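Local coordinates for hypothetical protein SP2199 (PDB 2IBO) that is of unknown function but, as a member of the thiamine-binding protein family, may bind thiamine or a related compound, at residues 46-49 and 50-53. Sequence-based numbering, arbitrary orientation.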
loop_
_atom_site.group_PDB
_atom_site.type_symbol
_atom_site.label_atom_id
_atom_site.label_comp_id
_atom_site.label_asym_id
_atom_site.label_seq_id
_atom_site.Cartn_x
_atom_site.Cartn_y
_atom_site.Cartn_z
ATOM N N GLU A 46 5.644 -16.897 -0.669
ATOM C CA GLU A 46 5.158 -17.591 0.519
ATOM C C GLU A 46 6.249 -18.479 1.115
ATOM O O GLU A 46 6.899 -19.225 0.386
ATOM C CB GLU A 46 3.948 -18.443 0.139
ATOM C CG GLU A 46 3.082 -18.836 1.289
ATOM C CD GLU A 46 2.083 -19.914 0.915
ATOM O OE1 GLU A 46 1.084 -20.080 1.640
ATOM O OE2 GLU A 46 2.294 -20.613 -0.094
ATOM N N GLY A 47 6.430 -18.406 2.434
ATOM C CA GLY A 47 7.444 -19.206 3.108
ATOM C C GLY A 47 7.775 -18.687 4.496
ATOM O O GLY A 47 6.989 -17.932 5.081
ATOM N N GLU A 48 8.936 -19.086 5.024
ATOM C CA GLU A 48 9.402 -18.675 6.359
ATOM C C GLU A 48 9.713 -17.178 6.403
ATOM O O GLU A 48 10.304 -16.626 5.478
ATOM C CB GLU A 48 10.660 -19.456 6.748
ATOM C CG GLU A 48 10.434 -20.918 7.052
ATOM C CD GLU A 48 9.581 -21.131 8.284
ATOM O OE1 GLU A 48 9.917 -20.558 9.347
ATOM O OE2 GLU A 48 8.579 -21.875 8.193
ATOM N N PHE A 49 9.331 -16.522 7.489
ATOM C CA PHE A 49 9.569 -15.096 7.607
ATOM C C PHE A 49 11.015 -14.732 7.315
ATOM O O PHE A 49 11.282 -13.827 6.513
ATOM C CB PHE A 49 9.176 -14.590 9.001
ATOM C CG PHE A 49 9.229 -13.095 9.127
ATOM C CD1 PHE A 49 8.556 -12.288 8.216
ATOM C CD2 PHE A 49 9.965 -12.491 10.141
ATOM C CE1 PHE A 49 8.618 -10.906 8.304
ATOM C CE2 PHE A 49 10.033 -11.102 10.240
ATOM C CZ PHE A 49 9.353 -10.309 9.315
ATOM N N ASP A 50 11.942 -15.446 7.957
ATOM C CA ASP A 50 13.375 -15.192 7.784
ATOM C C ASP A 50 13.838 -15.181 6.329
ATOM O O ASP A 50 14.527 -14.249 5.898
ATOM C CB ASP A 50 14.195 -16.221 8.570
ATOM C CG ASP A 50 14.329 -15.865 10.040
ATOM O OD1 ASP A 50 14.849 -16.712 10.805
ATOM O OD2 ASP A 50 13.923 -14.742 10.431
ATOM N N GLU A 51 13.454 -16.210 5.576
ATOM C CA GLU A 51 13.842 -16.304 4.172
ATOM C C GLU A 51 13.210 -15.197 3.305
ATOM O O GLU A 51 13.867 -14.645 2.418
ATOM C CB GLU A 51 13.492 -17.696 3.610
ATOM C CG GLU A 51 12.021 -17.918 3.228
ATOM C CD GLU A 51 11.732 -19.349 2.746
ATOM O OE1 GLU A 51 11.608 -20.260 3.597
ATOM O OE2 GLU A 51 11.634 -19.564 1.515
ATOM N N LEU A 52 11.948 -14.864 3.563
ATOM C CA LEU A 52 11.294 -13.831 2.784
ATOM C C LEU A 52 11.951 -12.481 3.028
ATOM O O LEU A 52 12.173 -11.732 2.084
ATOM C CB LEU A 52 9.802 -13.765 3.107
ATOM C CG LEU A 52 8.947 -15.007 2.795
ATOM C CD1 LEU A 52 7.477 -14.707 3.090
ATOM C CD2 LEU A 52 9.118 -15.415 1.347
HETATM N N MSE A 53 12.277 -12.161 4.278
HETATM C CA MSE A 53 12.934 -10.882 4.543
HETATM C C MSE A 53 14.260 -10.832 3.796
HETATM O O MSE A 53 14.634 -9.794 3.234
HETATM C CB MSE A 53 13.154 -10.677 6.039
HETATM C CG MSE A 53 11.871 -10.367 6.811
HETATM SE SE MSE A 53 10.827 -8.879 6.055
HETATM C CE MSE A 53 9.537 -9.946 5.123
#
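Met53, a selenomethionine, folds back along the first turn of helix 49-64 against the ring of Phe49. Its CB lies beside the carbonyl oxygen of Phe49. Met53 CG rises over one face of the Phe49 ring, 3.8 Å from the ring centroid and 22° off the normal, which meets the definition of a CH-pi contact. Met53 SE stands obliquely to the Phe49 ring, 4.5 Å from its centroid, as a Met-aromatic contact. Met53 CE ends 3.4 Å from Phe49 CE1. Bends at chi2 and chi3 keep SE and CE alongside the CE1-CZ side of the ring, and the Phe49 ring is placed there by its first torsion, CG anti to N (chi1 -172°). Met53 N donates to Phe49 O at 3.0 Å and Leu52 N to Glu48 O at 3.1 Å, the i to i+4 bonds of the first turn.

Glu48 is the N-cap residue. The first torsion of Glu51 (chi1 79°) turns its chain toward Glu48, and Glu51 OE1 accepts a weak hydrogen bond from Glu48 N (3.2 Å), as in one half of a capping box. Ile76 of strand 70-79 packs on both Phe49 and Met53, and Lys57 of the second subunit touches both while forming a salt bridge with Asp50. The chemistry therefore divides: acidic groups gather at the helix N-terminus, where the dipole would probably stabilise negative charge, while the apolar pair joins the helix to the sheet and the subunit interface.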